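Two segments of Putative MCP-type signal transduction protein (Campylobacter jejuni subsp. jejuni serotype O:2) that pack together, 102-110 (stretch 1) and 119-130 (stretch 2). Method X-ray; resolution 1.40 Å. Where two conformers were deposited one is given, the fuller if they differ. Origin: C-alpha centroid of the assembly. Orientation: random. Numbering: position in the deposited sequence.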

ATOM      1  N   GLY A 102      17.202  -9.251  17.619  1.00 11.34           N
ATOM      2  CA  GLY A 102      18.551  -9.177  17.065  1.00 13.08           C
ATOM      3  C   GLY A 102      18.627  -9.289  15.567  1.00 10.69           C
ATOM      4  O   GLY A 102      19.700  -9.491  14.990  1.00 13.73           O
ATOM      5  N   LYS A 103      17.495  -9.124  14.890  1.00  8.81           N
ATOM      6  CA  LYS A 103      17.523  -9.047  13.444  1.00  8.57           C
ATOM      7  C   LYS A 103      18.019  -7.684  12.987  1.00  7.62           C
ATOM      8  O   LYS A 103      17.884  -6.692  13.694  1.00 10.07           O
ATOM      9  CB  LYS A 103      16.142  -9.326  12.851  1.00 10.96           C
ATOM     10  CG  LYS A 103      15.757 -10.784  13.050  1.00 14.70           C
ATOM     11  CD  LYS A 103      14.509 -11.151  12.374  1.00 16.82           C
ATOM     12  CE  LYS A 103      14.343 -12.672  12.485  1.00 19.11           C
ATOM     13  NZ  LYS A 103      14.027 -13.056  13.848  1.00 20.94           N
ATOM     14  N   PHE A 104      18.597  -7.651  11.797  1.00  7.37           N
ATOM     15  CA  PHE A 104      19.174  -6.436  11.258  1.00  6.85           C
ATOM     16  C   PHE A 104      18.214  -5.768  10.285  1.00  6.02           C
ATOM     17  O   PHE A 104      17.947  -6.278   9.195  1.00  6.66           O
ATOM     18  CB  PHE A 104      20.508  -6.704  10.565  1.00  7.85           C
ATOM     19  CG  PHE A 104      21.159  -5.447  10.065  1.00  8.12           C
ATOM     20  CD1 PHE A 104      21.918  -4.653  10.928  1.00  9.38           C
ATOM     21  CD2 PHE A 104      20.987  -5.020   8.758  1.00  7.96           C
ATOM     22  CE1 PHE A 104      22.477  -3.487  10.496  1.00 10.09           C
ATOM     23  CE2 PHE A 104      21.569  -3.857   8.318  1.00  8.89           C
ATOM     24  CZ  PHE A 104      22.311  -3.091   9.184  1.00  9.27           C
ATOM     25  N   VAL A 105      17.682  -4.612  10.685  1.00  6.73           N
ATOM     26  CA  VAL A 105      16.741  -3.851   9.881  1.00  7.21           C
ATOM     27  C   VAL A 105      17.125  -2.375   9.951  1.00  7.05           C
ATOM     28  O   VAL A 105      17.172  -1.789  11.034  1.00  7.79           O
ATOM     29  CB  VAL A 105      15.269  -4.050  10.329  1.00  8.65           C
ATOM     30  CG1 VAL A 105      14.368  -3.148   9.495  1.00 11.10           C
ATOM     31  CG2 VAL A 105      14.847  -5.499  10.260  1.00  8.66           C
ATOM     32  N   MET A 106      17.440  -1.787   8.806  1.00  6.88           N
ATOM     33  CA  MET A 106      17.634  -0.358   8.689  1.00  7.77           C
ATOM     34  C   MET A 106      16.306   0.256   8.310  1.00  7.17           C
ATOM     35  O   MET A 106      15.856   0.070   7.173  1.00  9.88           O
ATOM     36  CB  MET A 106      18.682  -0.032   7.647  1.00  8.92           C
ATOM     37  CG  MET A 106      20.026  -0.720   7.914  1.00 10.36           C
ATOM     38  SD  MET A 106      21.204  -0.635   6.529  1.00 12.24           S
ATOM     39  CE  MET A 106      21.789   1.004   6.699  1.00 14.43           C
ATOM     40  N   LEU A 107      15.669   0.962   9.243  1.00  8.02           N
ATOM     41  CA  LEU A 107      14.348   1.518   9.062  1.00  8.05           C
ATOM     42  C   LEU A 107      14.434   3.032   9.075  1.00  9.24           C
ATOM     43  O   LEU A 107      14.987   3.607  10.023  1.00  9.80           O
ATOM     44  CB  LEU A 107      13.400   1.031  10.160  1.00  9.18           C
ATOM     45  CG  LEU A 107      11.951   1.541  10.159  1.00  8.89           C
ATOM     46  CD1 LEU A 107      11.210   1.132   8.884  1.00 10.28           C
ATOM     47  CD2 LEU A 107      11.221   1.058  11.390  1.00 11.70           C
ATOM     48  N   TYR A 108      13.860   3.677   8.046  1.00 10.21           N
ATOM     49  CA  TYR A 108      13.890   5.119   7.911  1.00 11.32           C
ATOM     50  C   TYR A 108      12.491   5.718   7.842  1.00 13.13           C
ATOM     51  O   TYR A 108      11.609   5.141   7.199  1.00 14.43           O
ATOM     52  CB  TYR A 108      14.697   5.499   6.657  1.00 12.18           C
ATOM     53  CG  TYR A 108      16.156   5.139   6.791  1.00 11.88           C
ATOM     54  CD1 TYR A 108      16.616   3.878   6.475  1.00 14.27           C
ATOM     55  CD2 TYR A 108      17.085   6.075   7.256  1.00 13.45           C
ATOM     56  CE1 TYR A 108      17.950   3.561   6.621  1.00 16.12           C
ATOM     57  CE2 TYR A 108      18.398   5.751   7.412  1.00 14.52           C
ATOM     58  CZ  TYR A 108      18.829   4.480   7.084  1.00 16.69           C
ATOM     59  OH  TYR A 108      20.154   4.130   7.225  1.00 20.33           O
ATOM     60  N   ALA A 109      12.299   6.854   8.498  1.00 14.85           N
ATOM     61  CA  ALA A 109      11.112   7.662   8.424  1.00 16.75           C
ATOM     62  C   ALA A 109      11.469   9.058   7.919  1.00 22.59           C
ATOM     63  O   ALA A 109      12.638   9.422   7.834  1.00 21.42           O
ATOM     64  CB  ALA A 109      10.447   7.778   9.794  1.00 18.14           C
ATOM     65  N   ASP A 110      10.442   9.840   7.600  0.61 27.14           N
ATOM     66  CA  ASP A 110      10.691  11.213   7.183  0.61 32.18           C
ATOM     67  C   ASP A 110      11.259  12.016   8.350  0.61 35.66           C
ATOM     68  O   ASP A 110      10.898  11.772   9.509  0.61 35.08           O
ATOM     69  CB  ASP A 110       9.408  11.855   6.661  0.61 37.00           C
ATOM     70  CG  ASP A 110       9.001  11.317   5.303  0.61 39.10           C
ATOM     71  OD1 ASP A 110       9.898  10.895   4.544  0.61 40.91           O
ATOM     72  OD2 ASP A 110       7.790  11.340   4.990  0.61 45.49           O
ATOM     73  N   ILE A 119      15.149  11.761   5.004  1.00 29.94           N
ATOM     74  CA  ILE A 119      14.795  10.650   5.894  1.00 26.23           C
ATOM     75  C   ILE A 119      15.822  10.412   6.960  1.00 25.79           C
ATOM     76  O   ILE A 119      17.004  10.751   6.805  1.00 27.22           O
ATOM     77  CB  ILE A 119      14.532   9.336   5.141  1.00 25.80           C
ATOM     78  CG1 ILE A 119      15.825   8.783   4.543  1.00 27.59           C
ATOM     79  CG2 ILE A 119      13.433   9.554   4.076  1.00 28.12           C
ATOM     80  CD1 ILE A 119      15.613   7.500   3.761  1.00 28.05           C
ATOM     81  N   LYS A 120      15.378   9.843   8.070  1.00 21.57           N
ATOM     82  CA  LYS A 120      16.253   9.568   9.202  1.00 22.66           C
ATOM     83  C   LYS A 120      15.990   8.189   9.741  1.00 17.89           C
ATOM     84  O   LYS A 120      14.863   7.684   9.675  1.00 16.23           O
ATOM     85  CB  LYS A 120      16.013  10.576  10.342  1.00 29.37           C
ATOM     86  CG  LYS A 120      14.548  10.640  10.763  1.00 35.11           C
ATOM     87  CD  LYS A 120      14.412  11.111  12.219  1.00 41.14           C
ATOM     88  CE  LYS A 120      12.972  11.448  12.578  1.00 43.49           C
ATOM     89  NZ  LYS A 120      12.003  10.558  11.897  1.00 43.42           N
ATOM     90  N   ALA A 121      17.039   7.558  10.255  1.00 17.59           N
ATOM     91  CA  ALA A 121      16.896   6.229  10.851  1.00 15.10           C
ATOM     92  C   ALA A 121      16.083   6.341  12.143  1.00 15.47           C
ATOM     93  O   ALA A 121      16.256   7.274  12.933  1.00 19.28           O
ATOM     94  CB  ALA A 121      18.241   5.601  11.134  1.00 17.28           C
ATOM     95  N   ILE A 122      15.189   5.371  12.331  1.00 12.30           N
ATOM     96  CA  ILE A 122      14.453   5.225  13.577  1.00 13.37           C
ATOM     97  C   ILE A 122      14.606   3.816  14.068  1.00 12.73           C
ATOM     98  O   ILE A 122      15.114   2.947  13.345  1.00 12.12           O
ATOM     99  CB  ILE A 122      12.950   5.538  13.379  1.00 13.82           C
ATOM    100  CG1 ILE A 122      12.311   4.589  12.347  1.00 14.43           C
ATOM    101  CG2 ILE A 122      12.749   6.991  12.969  1.00 15.77           C
ATOM    102  CD1 ILE A 122      10.800   4.567  12.379  1.00 16.42           C
ATOM    103  N   GLN A 123      14.185   3.568  15.303  1.00 12.45           N
ATOM    104  CA  GLN A 123      14.367   2.249  15.887  1.00 10.91           C
ATOM    105  C   GLN A 123      13.631   1.187  15.083  1.00 10.84           C
ATOM    106  O   GLN A 123      12.414   1.271  14.919  1.00 13.34           O
ATOM    107  CB  GLN A 123      13.912   2.218  17.338  1.00 12.30           C
ATOM    108  CG  GLN A 123      14.072   0.864  18.004  1.00 12.24           C
ATOM    109  CD  GLN A 123      15.507   0.440  18.085  1.00 12.14           C
ATOM    110  OE1 GLN A 123      16.325   1.118  18.704  1.00 14.95           O
ATOM    111  NE2 GLN A 123      15.811  -0.677  17.479  1.00 11.05           N
ATOM    112  N   ALA A 124      14.369   0.175  14.600  1.00 10.27           N
ATOM    113  CA  ALA A 124      13.765  -0.938  13.883  1.00 12.06           C
ATOM    114  C   ALA A 124      13.048  -1.903  14.778  1.00 10.15           C
ATOM    115  O   ALA A 124      13.370  -2.030  15.959  1.00 10.01           O
ATOM    116  CB  ALA A 124      14.767  -1.665  13.078  1.00 14.12           C
ATOM    117  N   SER A 125      12.082  -2.607  14.215  1.00 11.56           N
ATOM    118  CA  SER A 125      11.249  -3.496  14.943  1.00 12.74           C
ATOM    119  C   SER A 125      11.040  -4.780  14.202  1.00 10.81           C
ATOM    120  O   SER A 125      11.113  -4.814  12.974  1.00 10.33           O
ATOM    121  CB  SER A 125       9.843  -2.815  15.151  1.00 19.92           C
ATOM    122  OG  SER A 125       8.849  -3.682  15.231  1.00 24.11           O
ATOM    123  N   ASP A 126      10.773  -5.859  14.931  1.00  9.70           N
ATOM    124  CA  ASP A 126      10.461  -7.137  14.301  1.00  8.90           C
ATOM    125  C   ASP A 126       9.175  -7.098  13.499  1.00  8.60           C
ATOM    126  O   ASP A 126       8.910  -8.011  12.698  1.00 10.09           O
ATOM    127  CB  ASP A 126      10.414  -8.243  15.367  1.00 11.24           C
ATOM    128  CG  ASP A 126      11.821  -8.681  15.755  1.00 12.58           C
ATOM    129  OD1 ASP A 126      12.647  -8.875  14.856  1.00 11.16           O
ATOM    130  OD2 ASP A 126      12.103  -8.826  16.955  1.00 16.29           O
ATOM    131  N   GLU A 127       8.356  -6.068  13.678  1.00  8.16           N
ATOM    132  CA  GLU A 127       7.161  -5.903  12.852  1.00  9.97           C
ATOM    133  C   GLU A 127       7.553  -5.897  11.376  1.00 10.30           C
ATOM    134  O   GLU A 127       6.826  -6.385  10.519  1.00 11.33           O
ATOM    135  CB  GLU A 127       6.445  -4.625  13.209  1.00 13.16           C
ATOM    136  CG  GLU A 127       5.153  -4.390  12.494  1.00 18.11           C
ATOM    137  CD  GLU A 127       4.244  -3.398  13.218  1.00 24.24           C
ATOM    138  OE1 GLU A 127       4.259  -2.264  12.840  1.00 24.28           O
ATOM    139  OE2 GLU A 127       3.627  -3.776  14.214  1.00 32.01           O
ATOM    140  N   ILE A 128       8.742  -5.355  11.059  1.00  8.91           N
ATOM    141  CA  ILE A 128       9.201  -5.320   9.686  1.00  8.14           C
ATOM    142  C   ILE A 128       9.593  -6.726   9.199  1.00  8.62           C
ATOM    143  O   ILE A 128       9.177  -7.170   8.129  1.00 10.06           O
ATOM    144  CB  ILE A 128      10.383  -4.354   9.511  1.00  8.37           C
ATOM    145  CG1 ILE A 128       9.984  -2.920   9.856  1.00 10.14           C
ATOM    146  CG2 ILE A 128      10.937  -4.433   8.076  1.00 10.09           C
ATOM    147  CD1 ILE A 128       8.879  -2.364   9.007  1.00  9.83           C
ATOM    148  N   ALA A 129      10.392  -7.420   9.989  1.00  9.27           N
ATOM    149  CA  ALA A 129      10.866  -8.728   9.613  1.00 10.82           C
ATOM    150  C   ALA A 129       9.748  -9.733   9.461  1.00 10.95           C
ATOM    151  O   ALA A 129       9.844 -10.668   8.678  1.00 13.87           O
ATOM    152  CB  ALA A 129      11.914  -9.232  10.600  1.00 12.79           C
ATOM    153  N   ASN A 130       8.668  -9.538  10.210  1.00 10.24           N
ATOM    154  CA  ASN A 130       7.546 -10.457  10.202  1.00 11.97           C
ATOM    155  C   ASN A 130       6.411 -10.098   9.245  1.00 10.69           C
ATOM    156  O   ASN A 130       5.403 -10.789   9.185  1.00 12.80           O
ATOM    157  CB  ASN A 130       7.014 -10.602  11.633  1.00 14.13           C
ATOM    158  CG  ASN A 130       7.977 -11.334  12.573  1.00 17.31           C
ATOM    159  OD1 ASN A 130       8.766 -12.167  12.129  1.00 24.72           O
ATOM    160  ND2 ASN A 130       7.972 -10.977  13.832  1.00 17.22           N
TER
HETATM  161  O   HOH W   1      11.768 -11.353  13.848  1.00 25.39           O
HETATM  162  O   HOH W   2      16.840   1.520  11.755  1.00  9.55           O

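Two antiparallel strands often part company at one end, and the way the gap is filled shows how side chains take over from backbone hydrogen bonds. The segments 102-110 and 119-130 of this putative signal transduction protein, which bury 827 Å² between them, illustrate the point, and L107, V105 and Y108 are central to it.

At the paired end the backbone does the work. A109 and K120 exchange two hydrogen bonds, A109 N to K120 O at 2.9 Å and K120 N to A109 O at 2.8 Å, both nearly straight. The next pair, Y108 and A121, brings its CA atoms to 4.3 Å, and the CA of Y108 lies 3.3 Å from K120 O, a CA-H...O contact. Beyond it, I122 N donates to L107 O at 2.9 Å. The return path runs through a water instead: water 2 accepts from L107 N at 2.8 Å and lies 2.7 Å from I122 O, well placed to donate to it.

L107, the residue most covered by the other segment, sits where this separation begins. With chi1 t and chi2 p, its branched end spreads over several partners: CD2 lies 3.7 Å from I122 CD1, while CD1 lies 4.2 Å from I128 CD1. A buried leucine suits this place because its two methyls can meet both the strand and the helical turn that follows. A109 shares its face of the sheet, its CB 4.0 Å from I122 CG2.

V105 continues the apolar contact where the two segments no longer pair as strands. Its CB is 3.7 Å from A124 CB, and its CG1 is 3.9 Å from I128 CG2. The backbones run close here, A124 CB lying 3.2 Å from V105 O. The turn carrying I128 is capped by S125, whose OG accepts from E127 N at 2.9 Å.

On the face opposite L107, Y108 lays its ring obliquely beside the neighbouring strand. Its CE2 is 3.7 Å from A121 CB, and its CB is 3.6 Å from I119 CD1, so an aromatic side chain covers a small residue and meets a longer aliphatic one.

Polar groups finish the two ends. K120, with chi2 and chi3 both t, reaches back so that NZ donates to D110 O at 2.9 Å. At the other end, K103 NZ and D126 OD1 stand 4.5 Å apart, too far for a salt bridge; water 1 links them, accepting from K103 NZ at 2.8 Å and donating a weak bond to D126 OD1 at 2.8 Å.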